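Local atomic coordinates of probable acetyltransferase (Agrobacterium tumefaciens, PDB entry 2GE3), a protein that binds acetyl coenzyme A and, as a member of the GNAT family, probably transfers its acetyl group to an acceptor not defined by the structure. Residues L102-M107 with I134-K139. Sequence-based numbering, arbitrary orientation.
With ACO (acetyl coenzyme *a), chain E.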
loop_
_atom_site.group_PDB
_atom_site.type_symbol
_atom_site.label_atom_id
_atom_site.label_comp_id
_atom_site.label_asym_id
_atom_site.label_seq_id
_atom_site.Cartn_x
_atom_site.Cartn_y
_atom_site.Cartn_z
ATOM N N LEU A 102 16.622 -21.717 -2.853
ATOM C CA LEU A 102 15.412 -21.724 -3.665
ATOM C C LEU A 102 14.659 -20.339 -3.767
ATOM O O LEU A 102 14.154 -19.936 -4.853
ATOM C CB LEU A 102 14.463 -22.810 -3.149
ATOM C CG LEU A 102 13.134 -22.913 -3.896
ATOM C CD1 LEU A 102 13.431 -23.399 -5.423
ATOM C CD2 LEU A 102 12.265 -23.907 -3.146
ATOM N N GLY A 103 14.639 -19.594 -2.678
ATOM C CA GLY A 103 14.076 -18.255 -2.720
ATOM C C GLY A 103 14.856 -17.366 -3.650
ATOM O O GLY A 103 14.283 -16.569 -4.368
ATOM N N ALA A 104 16.182 -17.481 -3.603
ATOM C CA ALA A 104 17.056 -16.710 -4.498
ATOM C C ALA A 104 16.752 -17.013 -5.924
ATOM O O ALA A 104 16.594 -16.090 -6.703
ATOM C CB ALA A 104 18.507 -16.945 -4.149
ATOM N N ARG A 105 16.516 -18.302 -6.253
ATOM C CA ARG A 105 16.186 -18.678 -7.627
ATOM C C ARG A 105 14.832 -18.206 -8.072
ATOM O O ARG A 105 14.667 -17.728 -9.167
ATOM C CB ARG A 105 16.222 -20.231 -7.836
ATOM C CG ARG A 105 17.560 -20.967 -7.626
ATOM C CD ARG A 105 17.397 -22.264 -8.379
ATOM N NE ARG A 105 17.144 -23.370 -7.579
ATOM C CZ ARG A 105 16.433 -24.440 -7.934
ATOM N NH1 ARG A 105 15.773 -24.538 -9.084
ATOM N NH2 ARG A 105 16.364 -25.416 -7.051
ATOM N N LEU A 106 13.829 -18.414 -7.244
ATOM C CA LEU A 106 12.474 -17.888 -7.535
ATOM C C LEU A 106 12.463 -16.362 -7.713
ATOM O O LEU A 106 11.814 -15.863 -8.649
ATOM C CB LEU A 106 11.568 -18.233 -6.368
ATOM C CG LEU A 106 10.206 -18.937 -6.309
ATOM C CD1 LEU A 106 9.805 -19.855 -7.441
ATOM C CD2 LEU A 106 10.150 -19.661 -4.874
HETATM N N MSE A 107 13.154 -15.622 -6.831
HETATM C CA MSE A 107 13.275 -14.178 -6.975
HETATM C C MSE A 107 13.930 -13.739 -8.270
HETATM O O MSE A 107 13.406 -12.895 -8.925
HETATM C CB MSE A 107 14.088 -13.566 -5.846
HETATM C CG MSE A 107 13.570 -12.165 -5.392
HETATM SE SE MSE A 107 14.033 -12.031 -3.402
HETATM C CE MSE A 107 13.757 -13.875 -3.266
ATOM N N ILE A 134 14.996 -10.819 5.179
ATOM C CA ILE A 134 15.867 -9.675 4.992
ATOM C C ILE A 134 17.237 -9.994 4.305
ATOM O O ILE A 134 17.607 -9.310 3.347
ATOM C CB ILE A 134 16.052 -8.888 6.306
ATOM C CG1 ILE A 134 14.721 -8.239 6.735
ATOM C CG2 ILE A 134 17.115 -7.782 6.148
ATOM C CD1 ILE A 134 14.729 -8.058 8.221
ATOM N N ALA A 135 17.987 -10.979 4.826
ATOM C CA ALA A 135 19.274 -11.389 4.257
ATOM C C ALA A 135 19.156 -11.808 2.830
ATOM O O ALA A 135 20.066 -11.523 2.036
ATOM C CB ALA A 135 19.899 -12.569 5.055
ATOM N N LEU A 136 18.078 -12.514 2.487
ATOM C CA LEU A 136 17.862 -12.870 1.070
ATOM C C LEU A 136 17.567 -11.622 0.238
ATOM O O LEU A 136 18.127 -11.450 -0.849
ATOM C CB LEU A 136 16.724 -13.901 0.877
ATOM C CG LEU A 136 16.350 -14.137 -0.616
ATOM C CD1 LEU A 136 17.532 -14.727 -1.326
ATOM C CD2 LEU A 136 15.101 -14.975 -0.915
ATOM N N TYR A 137 16.702 -10.745 0.715
ATOM C CA TYR A 137 16.459 -9.509 -0.053
ATOM C C TYR A 137 17.712 -8.653 -0.239
ATOM O O TYR A 137 17.940 -8.147 -1.300
ATOM C CB TYR A 137 15.359 -8.665 0.597
ATOM C CG TYR A 137 14.072 -9.383 0.711
ATOM C CD1 TYR A 137 13.683 -10.314 -0.268
ATOM C CD2 TYR A 137 13.215 -9.181 1.826
ATOM C CE1 TYR A 137 12.471 -11.096 -0.129
ATOM C CE2 TYR A 137 11.968 -9.864 1.935
ATOM C CZ TYR A 137 11.606 -10.817 0.962
ATOM O OH TYR A 137 10.400 -11.487 1.080
ATOM N N GLU A 138 18.519 -8.493 0.818
ATOM C CA GLU A 138 19.828 -7.808 0.653
ATOM C C GLU A 138 20.722 -8.466 -0.425
ATOM O O GLU A 138 21.239 -7.789 -1.270
ATOM C CB GLU A 138 20.590 -7.713 1.999
ATOM C CG GLU A 138 19.785 -6.752 2.932
ATOM C CD GLU A 138 20.320 -6.691 4.362
ATOM O OE1 GLU A 138 21.110 -7.575 4.739
ATOM O OE2 GLU A 138 19.914 -5.798 5.139
ATOM N N LYS A 139 20.844 -9.799 -0.385
ATOM C CA LYS A 139 21.682 -10.536 -1.279
ATOM C C LYS A 139 21.208 -10.287 -2.697
ATOM O O LYS A 139 22.001 -10.065 -3.566
ATOM C CB LYS A 139 21.576 -12.022 -0.953
ATOM C CG LYS A 139 22.382 -12.868 -1.810
ATOM C CD LYS A 139 21.790 -14.227 -2.021
ATOM C CE LYS A 139 21.418 -14.935 -0.702
ATOM N NZ LYS A 139 21.058 -16.392 -1.046
HETATM N N1A ACO E . 19.576 -14.837 9.754
HETATM C C2A ACO E . 20.372 -14.260 8.853
HETATM N N3A ACO E . 20.529 -14.796 7.629
HETATM C C4A ACO E . 19.908 -15.955 7.293
HETATM C C5A ACO E . 19.023 -16.614 8.208
HETATM C C6A ACO E . 18.879 -15.989 9.518
HETATM N N6A ACO E . 18.002 -16.617 10.406
HETATM N N7A ACO E . 18.575 -17.794 7.619
HETATM C C8A ACO E . 19.075 -17.864 6.385
HETATM N N9A ACO E . 19.890 -16.789 6.218
HETATM C C1B ACO E . 20.586 -16.493 4.992
HETATM C C2B ACO E . 21.208 -17.674 4.267
HETATM O O2B ACO E . 22.566 -17.755 4.753
HETATM C C3B ACO E . 21.049 -17.113 2.847
HETATM O O3B ACO E . 21.991 -16.043 2.671
HETATM P P3B ACO E . 23.530 -16.184 2.117
HETATM O O7A ACO E . 24.427 -16.936 3.093
HETATM O O8A ACO E . 23.836 -14.684 2.126
HETATM O O9A ACO E . 23.415 -17.039 0.899
HETATM C C4B ACO E . 19.699 -16.395 2.816
HETATM O O4B ACO E . 19.523 -15.951 4.155
HETATM C C5B ACO E . 18.539 -17.370 2.470
HETATM O O5B ACO E . 18.580 -17.625 1.074
HETATM P P1A ACO E . 17.716 -18.677 0.340
HETATM O O1A ACO E . 17.766 -18.217 -1.068
HETATM O O2A ACO E . 18.352 -19.936 0.888
HETATM O O3A ACO E . 16.266 -18.375 1.004
HETATM P P2A ACO E . 14.980 -19.261 1.095
HETATM O O4A ACO E . 14.835 -20.385 0.116
HETATM O O5A ACO E . 14.913 -19.626 2.553
HETATM O O6A ACO E . 13.823 -18.150 0.728
HETATM C CBP ACO E . 12.253 -16.911 2.136
HETATM C CCP ACO E . 13.688 -16.999 1.588
HETATM C CDP ACO E . 12.237 -15.751 3.186
HETATM C CEP ACO E . 11.242 -16.660 1.018
HETATM C CAP ACO E . 11.749 -18.271 2.770
HETATM O OAP ACO E . 12.662 -18.567 3.798
HETATM C C9P ACO E . 10.377 -18.340 3.381
HETATM O O9P ACO E . 9.415 -18.664 2.685
HETATM N N8P ACO E . 10.230 -18.069 4.693
HETATM C C7P ACO E . 8.861 -18.027 5.258
HETATM C C6P ACO E . 7.946 -17.017 4.596
HETATM C C5P ACO E . 8.478 -15.624 4.359
HETATM O O5P ACO E . 9.221 -15.049 5.148
HETATM N N4P ACO E . 8.030 -15.013 3.253
HETATM C C3P ACO E . 8.694 -13.834 2.736
HETATM C C2P ACO E . 8.473 -12.683 3.686
HETATM S S1P ACO E . 6.765 -12.197 3.664
HETATM C C ACO E . 7.498 -10.718 3.923
HETATM O O ACO E . 8.637 -10.591 3.562
HETATM C CH3 ACO E . 6.611 -9.643 4.497
#
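Leu136 reaches from helix 131-140 toward Gly103 and Ala104 near the start of helix 102-117, in the acetyl-coenzyme A site of a GNAT fold. Its two methyls divide the work: CD1 packs on Ala104 CB at 3.7 Å, while CD2 lies over the backbone of Gly103, 3.6 Å from Gly103 C. CG stands anti to the backbone N (chi1 172°), which carries the fork across the gap between the helices. Beside it, the selenium of Met107, a selenomethionine, meets the edge of the Tyr137 ring in a Met-aromatic contact: SE lies 3.6 Å from Tyr137 CD1, and the line from the ring centroid to SE is 87° off the ring normal. The two side chains cross nearly at right angles.

No hydrogen bond joins 102-107 to 134-139 directly; the cofactor bridges them instead. At the N-terminal end of helix 102-117, Gly103 N donates to ACO O4A (2.9 Å) and Ala104 N to ACO O1A, one oxygen on each phosphate of the diphosphate, an arrangement characteristic of the GNAT pyrophosphate-binding loop and helix. The helix dipole would add to these two bonds; Gly101 N and Asn99 N also hydrogen-bond the cofactor. The Lys139 chain curls so that NZ donates a hydrogen bond to ACO O9A of the 3'-phosphate (3.1 Å).

The axes of 102-107 and 134-139 come within 10.3 Å, their N-to-C directions 46° apart. Behind them, Met107 and Tyr137 both rest on Met91 of strand 86-93, and Tyr137 also touches Leu124 and Val126 of strand 121-127. At the far end of the ring, Tyr137 OH donates a hydrogen bond to the acetyl carbonyl oxygen, ACO O, at 3.2 Å.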